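PDB 2PBZ: hypothetical protein from Thermococcus kodakarensis, which binds ATP and probably acts as a carbon-nitrogen ligase of the PurP type in the IMP-forming part of purine biosynthesis. Local coordinates for residues A[30-33]-A[34-37]; A[37-40]-A[41-44]; A[176-179]-A[180-183]; A[294-297]-A[298-302]. All blocks are in the same frame, centred on the assembly; numbering follows the deposited sequence.

Contact 1. Residues A[30-33]-A[34-37]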
loop_
_atom_site.group_PDB
_atom_site.type_symbol
_atom_site.label_atom_id
_atom_site.label_comp_id
_atom_site.label_asym_id
_atom_site.label_seq_id
_atom_site.Cartn_x
_atom_site.Cartn_y
_atom_site.Cartn_z
ATOM N N TYR A 30 -1.090 19.807 21.339
ATOM C CA TYR A 30 -2.081 19.900 22.405
ATOM C C TYR A 30 -2.694 18.508 22.477
ATOM O O TYR A 30 -3.276 18.044 21.503
ATOM C CB TYR A 30 -3.181 20.891 22.048
ATOM C CG TYR A 30 -2.805 22.343 22.125
ATOM C CD1 TYR A 30 -1.792 22.863 21.334
ATOM C CD2 TYR A 30 -3.496 23.206 22.963
ATOM C CE1 TYR A 30 -1.475 24.221 21.371
ATOM C CE2 TYR A 30 -3.192 24.568 23.012
ATOM C CZ TYR A 30 -2.183 25.070 22.209
ATOM O OH TYR A 30 -1.917 26.415 22.207
ATOM N N VAL A 31 -2.572 17.846 23.623
ATOM C CA VAL A 31 -3.077 16.489 23.780
ATOM C C VAL A 31 -3.772 16.306 25.126
ATOM O O VAL A 31 -3.499 17.031 26.078
ATOM C CB VAL A 31 -1.907 15.476 23.672
ATOM C CG1 VAL A 31 -0.987 15.629 24.874
ATOM C CG2 VAL A 31 -2.425 14.053 23.585
ATOM N N SER A 32 -4.666 15.324 25.208
ATOM C CA SER A 32 -5.372 15.057 26.452
ATOM C C SER A 32 -4.563 14.109 27.331
ATOM O O SER A 32 -3.640 13.434 26.866
ATOM C CB SER A 32 -6.749 14.458 26.176
ATOM O OG SER A 32 -6.653 13.198 25.551
ATOM N N PRO A 33 -4.899 14.048 28.624
ATOM C CA PRO A 33 -4.160 13.160 29.520
ATOM C C PRO A 33 -4.180 11.692 29.097
ATOM O O PRO A 33 -3.158 11.015 29.162
ATOM C CB PRO A 33 -4.818 13.411 30.874
ATOM C CG PRO A 33 -6.220 13.805 30.497
ATOM C CD PRO A 33 -5.991 14.729 29.335
ATOM N N LYS A 34 -5.329 11.211 28.635
ATOM C CA LYS A 34 -5.442 9.816 28.218
ATOM C C LYS A 34 -4.575 9.454 27.013
ATOM O O LYS A 34 -4.019 8.357 26.956
ATOM C CB LYS A 34 -6.899 9.459 27.909
ATOM C CG LYS A 34 -7.106 7.974 27.669
ATOM C CD LYS A 34 -8.552 7.649 27.295
ATOM C CE LYS A 34 -8.725 6.148 27.020
ATOM N NZ LYS A 34 -10.160 5.715 26.929
ATOM N N ARG A 35 -4.444 10.377 26.062
ATOM C CA ARG A 35 -3.658 10.118 24.863
ATOM C C ARG A 35 -2.196 10.546 24.914
ATOM O O ARG A 35 -1.424 10.153 24.053
ATOM C CB ARG A 35 -4.320 10.782 23.650
ATOM C CG ARG A 35 -5.548 10.071 23.094
ATOM C CD ARG A 35 -6.157 10.854 21.919
ATOM N NE ARG A 35 -7.122 10.077 21.128
ATOM C CZ ARG A 35 -8.130 9.354 21.637
ATOM N NH1 ARG A 35 -8.323 9.282 22.959
ATOM N NH2 ARG A 35 -8.966 8.709 20.825
ATOM N N ARG A 36 -1.798 11.327 25.916
ATOM C CA ARG A 36 -0.415 11.792 25.962
ATOM C C ARG A 36 0.715 10.780 26.147
ATOM O O ARG A 36 1.829 11.027 25.704
ATOM C CB ARG A 36 -0.235 12.894 27.006
ATOM C CG ARG A 36 -0.279 12.449 28.437
ATOM C CD ARG A 36 0.559 13.385 29.315
ATOM N NE ARG A 36 1.962 12.991 29.356
ATOM C CZ ARG A 36 2.404 11.829 29.837
ATOM N NH1 ARG A 36 1.556 10.930 30.331
ATOM N NH2 ARG A 36 3.703 11.558 29.814
ATOM N N PRO A 37 0.460 9.645 26.815
ATOM C CA PRO A 37 1.565 8.689 26.975
ATOM C C PRO A 37 2.216 8.375 25.625
ATOM O O PRO A 37 3.429 8.474 25.449
ATOM C CB PRO A 37 0.874 7.471 27.580
ATOM C CG PRO A 37 -0.231 8.085 28.383
ATOM C CD PRO A 37 -0.763 9.171 27.485
#
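V31 and S32, leaving strand 27-31, meet R35 and R36 where the chain turns into helix 36-40. This is the first half of a beta-alpha-beta unit that returns along strand 47-50, in a parallel sheet consistent with a Rossmann-like fold. K34 follows P33 round the turn. Its side chain is fully extended and leads away, so its part in the contact is mostly that of the backbone.

R35 turns its amide toward S32 O, a weak bond of 3.3 Å from R35 N. Its CB lies 3.8 Å from V31 CG2, while the rest of the chain runs outward, and the residue packs on P225 of the second subunit. R36 makes the main bond: R36 N reaches S32 O at 3.0 Å, nearly along the C=O axis, although bent at the hydrogen (130°). S32 O is thus gripped by two successive amides of the turn, the one from R35 weakly. The methyls of V31 divide between the two arginines. CG1 of V31, standing between backbone N and carbonyl carbon (chi1 68°), comes to 3.5 Å from R36 CB, and V31 CG2 packs at the R35-R36 peptide link, 3.6 Å from R36 N. Cutting V31 back to an alanine would probably open a gap beside R35 and R36, leaving R36 CB without its apolar neighbour.

Beyond CB the R36 chain turns aside, with CG 3.3 Å from P33 O, and touches V50 of strand 47-50. P37, a proline, has no N-H to offer P33 O one turn back; its CD stands 3.5 Å from that oxygen.

Contact 2. Residues A[37-40]-A[41-44]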
loop_
_atom_site.group_PDB
_atom_site.type_symbol
_atom_site.label_atom_id
_atom_site.label_comp_id
_atom_site.label_asym_id
_atom_site.label_seq_id
_atom_site.Cartn_x
_atom_site.Cartn_y
_atom_site.Cartn_z
ATOM N N PRO A 37 0.460 9.645 26.815
ATOM C CA PRO A 37 1.565 8.689 26.975
ATOM C C PRO A 37 2.216 8.375 25.625
ATOM O O PRO A 37 3.429 8.474 25.449
ATOM C CB PRO A 37 0.874 7.471 27.580
ATOM C CG PRO A 37 -0.231 8.085 28.383
ATOM C CD PRO A 37 -0.763 9.171 27.485
ATOM N N PHE A 38 1.382 8.015 24.660
ATOM C CA PHE A 38 1.856 7.706 23.321
ATOM C C PHE A 38 2.609 8.852 22.635
ATOM O O PHE A 38 3.721 8.669 22.143
ATOM C CB PHE A 38 0.683 7.295 22.440
ATOM C CG PHE A 38 1.047 7.163 21.005
ATOM C CD1 PHE A 38 1.929 6.174 20.590
ATOM C CD2 PHE A 38 0.566 8.064 20.071
ATOM C CE1 PHE A 38 2.326 6.089 19.260
ATOM C CE2 PHE A 38 0.960 7.985 18.744
ATOM C CZ PHE A 38 1.844 6.992 18.340
ATOM N N TYR A 39 1.988 10.025 22.588
ATOM C CA TYR A 39 2.600 11.171 21.945
ATOM C C TYR A 39 3.830 11.743 22.650
ATOM O O TYR A 39 4.706 12.308 22.005
ATOM C CB TYR A 39 1.568 12.282 21.745
ATOM C CG TYR A 39 0.440 11.940 20.800
ATOM C CD1 TYR A 39 -0.741 11.376 21.268
ATOM C CD2 TYR A 39 0.546 12.197 19.436
ATOM C CE1 TYR A 39 -1.795 11.079 20.401
ATOM C CE2 TYR A 39 -0.504 11.901 18.555
ATOM C CZ TYR A 39 -1.670 11.349 19.040
ATOM O OH TYR A 39 -2.706 11.084 18.170
ATOM N N SER A 40 3.914 11.602 23.966
ATOM C CA SER A 40 5.071 12.139 24.665
ATOM C C SER A 40 6.312 11.307 24.388
ATOM O O SER A 40 7.430 11.772 24.560
ATOM C CB SER A 40 4.809 12.218 26.169
ATOM O OG SER A 40 4.430 10.964 26.683
ATOM N N SER A 41 6.116 10.076 23.942
ATOM C CA SER A 41 7.240 9.193 23.643
ATOM C C SER A 41 7.785 9.452 22.242
ATOM O O SER A 41 8.756 8.831 21.824
ATOM C CB SER A 41 6.813 7.719 23.758
ATOM O OG SER A 41 5.992 7.324 22.669
ATOM N N LEU A 42 7.158 10.379 21.524
ATOM C CA LEU A 42 7.582 10.699 20.163
ATOM C C LEU A 42 8.583 11.853 20.075
ATOM O O LEU A 42 8.324 12.959 20.531
ATOM C CB LEU A 42 6.356 11.012 19.296
ATOM C CG LEU A 42 5.273 9.941 19.299
ATOM C CD1 LEU A 42 4.102 10.399 18.496
ATOM C CD2 LEU A 42 5.828 8.648 18.746
ATOM N N PRO A 43 9.741 11.606 19.467
ATOM C CA PRO A 43 10.785 12.616 19.316
ATOM C C PRO A 43 10.411 13.779 18.407
ATOM O O PRO A 43 11.214 14.666 18.179
ATOM C CB PRO A 43 11.953 11.817 18.738
ATOM C CG PRO A 43 11.734 10.461 19.279
ATOM C CD PRO A 43 10.255 10.280 19.099
ATOM N N ILE A 44 9.201 13.786 17.874
ATOM C CA ILE A 44 8.824 14.866 16.969
ATOM C C ILE A 44 8.097 16.017 17.648
ATOM O O ILE A 44 7.800 17.034 17.007
ATOM C CB ILE A 44 7.945 14.348 15.808
ATOM C CG1 ILE A 44 6.704 13.672 16.382
ATOM C CG2 ILE A 44 8.758 13.409 14.918
ATOM C CD1 ILE A 44 5.628 13.385 15.368
#
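S41 folds its hydroxyl back onto F38 at the C-terminal part of helix 36-40. With OG placed between its own backbone N and carbonyl carbon (chi1 73°), S41 donates from OG to F38 O at 2.7 Å, the donor tilted 24° from the carbonyl plane. The amide S41 N makes only weak bonds, to F38 O and to P37 O. Next along, L42 N bonds to Y39 O at 3.2 Å, from above the carbonyl plane.

L42 holds CG anti to its carbonyl carbon (chi1 -54°), which carries CD1 back to both aromatic rings: 4.0 Å from F38 CE2 and 4.1 Å from Y39 CD2. The L42 and Y39 side chains lie side by side and point the same way, whereas that of F38 slants across L42. The F38 ring also sets its CD2 over the centre of one Y39 face, 3.7 Å above the plane.

Beyond the segments, Y39 OH bonds to E221 and F38 stacks edge-to-face on Y228, both of the second subunit. The chemistry is therefore divided: a serine hydroxyl serves a late helical carbonyl, while leucine and two rings form an apolar patch that continues into the subunit interface.

Contact 3. Residues A[176-179]-A[180-183]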
loop_
_atom_site.group_PDB
_atom_site.type_symbol
_atom_site.label_atom_id
_atom_site.label_comp_id
_atom_site.label_asym_id
_atom_site.label_seq_id
_atom_site.Cartn_x
_atom_site.Cartn_y
_atom_site.Cartn_z
ATOM N N PHE A 176 -3.107 20.086 -3.222
ATOM C CA PHE A 176 -2.478 21.138 -2.448
ATOM C C PHE A 176 -2.298 22.322 -3.365
ATOM O O PHE A 176 -1.406 22.315 -4.204
ATOM C CB PHE A 176 -1.113 20.700 -1.912
ATOM C CG PHE A 176 -0.491 21.691 -0.963
ATOM C CD1 PHE A 176 -0.624 21.531 0.418
ATOM C CD2 PHE A 176 0.225 22.786 -1.443
ATOM C CE1 PHE A 176 -0.052 22.442 1.307
ATOM C CE2 PHE A 176 0.806 23.712 -0.564
ATOM C CZ PHE A 176 0.666 23.537 0.815
ATOM N N TYR A 177 -3.155 23.327 -3.243
ATOM C CA TYR A 177 -2.972 24.494 -4.083
ATOM C C TYR A 177 -2.015 25.402 -3.333
ATOM O O TYR A 177 -2.248 25.712 -2.180
ATOM C CB TYR A 177 -4.278 25.238 -4.329
ATOM C CG TYR A 177 -4.004 26.509 -5.084
ATOM C CD1 TYR A 177 -3.512 26.464 -6.386
ATOM C CD2 TYR A 177 -4.101 27.752 -4.454
ATOM C CE1 TYR A 177 -3.113 27.615 -7.043
ATOM C CE2 TYR A 177 -3.701 28.916 -5.107
ATOM C CZ TYR A 177 -3.207 28.837 -6.401
ATOM O OH TYR A 177 -2.799 29.967 -7.048
ATOM N N SER A 178 -0.941 25.841 -3.967
ATOM C CA SER A 178 -0.003 26.681 -3.253
ATOM C C SER A 178 0.075 28.084 -3.792
ATOM O O SER A 178 0.294 28.281 -4.986
ATOM C CB SER A 178 1.386 26.064 -3.288
ATOM O OG SER A 178 1.956 26.221 -4.559
ATOM N N PRO A 179 -0.134 29.089 -2.926
ATOM C CA PRO A 179 -0.060 30.482 -3.380
ATOM C C PRO A 179 1.390 30.826 -3.653
ATOM O O PRO A 179 1.722 31.428 -4.662
ATOM C CB PRO A 179 -0.635 31.259 -2.208
ATOM C CG PRO A 179 -1.654 30.312 -1.662
ATOM C CD PRO A 179 -0.905 28.995 -1.674
ATOM N N ILE A 180 2.268 30.409 -2.756
ATOM C CA ILE A 180 3.691 30.684 -2.932
ATOM C C ILE A 180 4.221 30.248 -4.283
ATOM O O ILE A 180 5.163 30.855 -4.798
ATOM C CB ILE A 180 4.538 29.990 -1.872
ATOM C CG1 ILE A 180 4.024 30.360 -0.483
ATOM C CG2 ILE A 180 5.984 30.403 -2.020
ATOM C CD1 ILE A 180 4.002 31.851 -0.230
ATOM N N LEU A 181 3.623 29.198 -4.853
ATOM C CA LEU A 181 4.060 28.678 -6.156
ATOM C C LEU A 181 2.985 28.873 -7.224
ATOM O O LEU A 181 3.217 28.671 -8.412
ATOM C CB LEU A 181 4.421 27.191 -6.039
ATOM C CG LEU A 181 5.453 26.814 -4.971
ATOM C CD1 LEU A 181 5.682 25.317 -4.960
ATOM C CD2 LEU A 181 6.754 27.536 -5.250
ATOM N N GLU A 182 1.801 29.270 -6.783
ATOM C CA GLU A 182 0.687 29.518 -7.680
ATOM C C GLU A 182 0.406 28.327 -8.576
ATOM O O GLU A 182 0.272 28.473 -9.796
ATOM C CB GLU A 182 0.963 30.755 -8.542
ATOM C CG GLU A 182 1.198 32.033 -7.746
ATOM C CD GLU A 182 1.121 33.298 -8.606
ATOM O OE1 GLU A 182 0.001 33.635 -9.087
ATOM O OE2 GLU A 182 2.185 33.949 -8.807
ATOM N N ARG A 183 0.329 27.142 -7.975
ATOM C CA ARG A 183 0.036 25.937 -8.737
ATOM C C ARG A 183 -0.746 24.936 -7.915
ATOM O O ARG A 183 -0.697 24.949 -6.693
ATOM C CB ARG A 183 1.320 25.280 -9.247
ATOM C CG ARG A 183 2.140 24.596 -8.181
ATOM C CD ARG A 183 3.385 23.925 -8.745
ATOM N NE ARG A 183 4.237 23.419 -7.672
ATOM C CZ ARG A 183 5.468 22.944 -7.836
ATOM N NH1 ARG A 183 6.016 22.901 -9.042
ATOM N NH2 ARG A 183 6.149 22.510 -6.785
#
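E182 and R183 both face the single residue S178, a G1 beta bulge in the hairpin joining strand 170-178 to strand 183-194. E182 takes the left-handed backbone conformation (phi 54°, psi 48°), where glycine is the commoner choice. Across the pair, S178 N bonds to R183 O at 2.9 Å and R183 N returns to S178 O at 3.2 Å, the latter in the carbonyl plane. Inside the loop the bonds are weaker: L181 N to both S178 O and S178 OG, and E182 N to P179 O.

On one flank the Y177 ring lies along the returning strand. With CG anti to the backbone N (chi1 174°), it brings CD1 to 3.2 Å from R183 O and OH to 3.6 Å from E182 CA. A serine replacing Y177 would probably uncover the backbone of E182 and R183 and leave R239, weakly bonded to the phenol, without that partner. On the S178 side, the R183 chain passes OG, its CG 4.0 Å away, to a salt bridge with E185 and a cation-pi contact with W284.

The bulged pair thus rests on backbone bonds, leaving the R183 guanidinium to serve partners beyond the turn.

Contact 4. Residues A[294-297]-A[298-302]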
loop_
_atom_site.group_PDB
_atom_site.type_symbol
_atom_site.label_atom_id
_atom_site.label_comp_id
_atom_site.label_asym_id
_atom_site.label_seq_id
_atom_site.Cartn_x
_atom_site.Cartn_y
_atom_site.Cartn_z
ATOM N N ILE A 294 2.658 21.085 3.664
ATOM C CA ILE A 294 2.118 22.233 4.364
ATOM C C ILE A 294 3.258 23.009 5.043
ATOM O O ILE A 294 3.294 24.230 5.005
ATOM C CB ILE A 294 1.136 21.789 5.435
ATOM C CG1 ILE A 294 -0.098 21.191 4.780
ATOM C CG2 ILE A 294 0.792 22.953 6.338
ATOM C CD1 ILE A 294 -1.018 20.532 5.758
ATOM N N ALA A 295 4.192 22.281 5.650
ATOM C CA ALA A 295 5.320 22.894 6.335
ATOM C C ALA A 295 6.278 23.545 5.375
ATOM O O ALA A 295 6.856 24.583 5.695
ATOM C CB ALA A 295 6.054 21.870 7.171
ATOM N N ARG A 296 6.464 22.944 4.201
ATOM C CA ARG A 296 7.383 23.534 3.237
ATOM C C ARG A 296 6.780 24.806 2.671
ATOM O O ARG A 296 7.501 25.730 2.287
ATOM C CB ARG A 296 7.705 22.574 2.097
ATOM C CG ARG A 296 8.548 23.246 1.028
ATOM C CD ARG A 296 9.376 22.264 0.265
ATOM N NE ARG A 296 10.190 21.457 1.162
ATOM C CZ ARG A 296 11.082 20.559 0.759
ATOM N NH1 ARG A 296 11.285 20.355 -0.537
ATOM N NH2 ARG A 296 11.757 19.848 1.650
ATOM N N GLU A 297 5.453 24.843 2.635
ATOM C CA GLU A 297 4.736 25.998 2.135
ATOM C C GLU A 297 5.002 27.132 3.110
ATOM O O GLU A 297 5.214 28.276 2.724
ATOM C CB GLU A 297 3.235 25.711 2.078
ATOM C CG GLU A 297 2.437 26.827 1.436
ATOM C CD GLU A 297 2.610 26.864 -0.061
ATOM O OE1 GLU A 297 3.746 26.663 -0.552
ATOM O OE2 GLU A 297 1.606 27.103 -0.744
ATOM N N LEU A 298 4.992 26.786 4.386
ATOM C CA LEU A 298 5.231 27.735 5.446
ATOM C C LEU A 298 6.655 28.270 5.344
ATOM O O LEU A 298 6.874 29.478 5.316
ATOM C CB LEU A 298 5.016 27.041 6.780
ATOM C CG LEU A 298 4.509 27.860 7.962
ATOM C CD1 LEU A 298 3.297 28.688 7.547
ATOM C CD2 LEU A 298 4.161 26.915 9.104
ATOM N N ARG A 299 7.627 27.372 5.264
ATOM C CA ARG A 299 9.025 27.784 5.183
ATOM C C ARG A 299 9.300 28.644 3.953
ATOM O O ARG A 299 10.096 29.577 4.006
ATOM C CB ARG A 299 9.938 26.567 5.149
ATOM C CG ARG A 299 11.374 26.886 5.504
ATOM C CD ARG A 299 12.287 25.781 5.034
ATOM N NE ARG A 299 12.149 25.617 3.592
ATOM C CZ ARG A 299 13.162 25.649 2.727
ATOM N NH1 ARG A 299 14.404 25.835 3.158
ATOM N NH2 ARG A 299 12.925 25.520 1.423
ATOM N N LEU A 300 8.655 28.317 2.837
ATOM C CA LEU A 300 8.854 29.088 1.626
ATOM C C LEU A 300 8.326 30.493 1.826
ATOM O O LEU A 300 8.935 31.455 1.386
ATOM C CB LEU A 300 8.132 28.443 0.447
ATOM C CG LEU A 300 8.795 27.208 -0.134
ATOM C CD1 LEU A 300 7.989 26.733 -1.325
ATOM C CD2 LEU A 300 10.228 27.541 -0.545
ATOM N N ALA A 301 7.183 30.604 2.487
ATOM C CA ALA A 301 6.599 31.903 2.749
ATOM C C ALA A 301 7.517 32.728 3.664
ATOM O O ALA A 301 7.718 33.919 3.445
ATOM C CB ALA A 301 5.223 31.731 3.377
ATOM N N GLU A 302 8.081 32.084 4.680
ATOM C CA GLU A 302 8.982 32.748 5.614
ATOM C C GLU A 302 10.142 33.402 4.884
ATOM O O GLU A 302 10.402 34.605 5.035
ATOM C CB GLU A 302 9.567 31.735 6.589
ATOM C CG GLU A 302 8.551 31.054 7.444
ATOM C CD GLU A 302 7.997 31.975 8.502
ATOM O OE1 GLU A 302 7.524 33.086 8.135
ATOM O OE2 GLU A 302 8.042 31.584 9.693
#
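R296 and L300 slant across each other one turn apart on helix 290-302, their CG atoms 4.1 Å from one another. L300 is directed toward the preceding turn and lays its CG 3.1 Å from R296 O, the carbonyl that also accepts L300 N at 2.9 Å. R296 instead sends its chain outward: CG is anti to the backbone N (chi1 174°) and the chain bends near its end. Its guanidinium pairs with E23 and E286 and makes a cation-pi contact with W284.

R299 rises close to R296, with R296 NE and R299 NH2 4.9 Å apart. Their like charges are probably eased by the acids around them, since R299 has its own salt bridge to E303 and both arginines approach E23, R299 only at long range. E297 points to another side of the helix and bends at its second torsion (chi2 74°); its OE1 has a weak, long ion pair with R293. L298 CB, in turn, packs 3.3 Å from A295 O.

Regular i to i+4 backbone bonds keep the helix in shape, among them R299 N to A295 O at 2.9 Å and A301 N to E297 O at 3.1 Å. In the fold, I294 and E297 lie against F176 of strand 170-178, while A295 and R296 meet E23 just past helix 13-22, so the helix is packed between that strand and the N-terminal part of the chain.

Overall arrangement
The contacts fall into two pairs. Contacts 1 and 2 follow one another through the shared P37 and helix 36-40, their centres 10 Å apart, with V31 CG2 touching Y39 CD1 at 3.9 Å; both lie in the N-terminal, Rossmann-like part. Contacts 3 and 4 come later in the chain, in the C-terminal part related to ATP-grasp proteins, with centres 11 Å apart where E297 packs on the 176-180 end of the hairpin. Centres of different pairs are 24 to 34 Å apart, without touching. All four lie away from the ATP site: contacts 1 to 3 are turns between elements and contact 4 is internal to helix 290-302. Contacts 1 and 2 border the second subunit, and R183 of contact 3 meets P43 of the third.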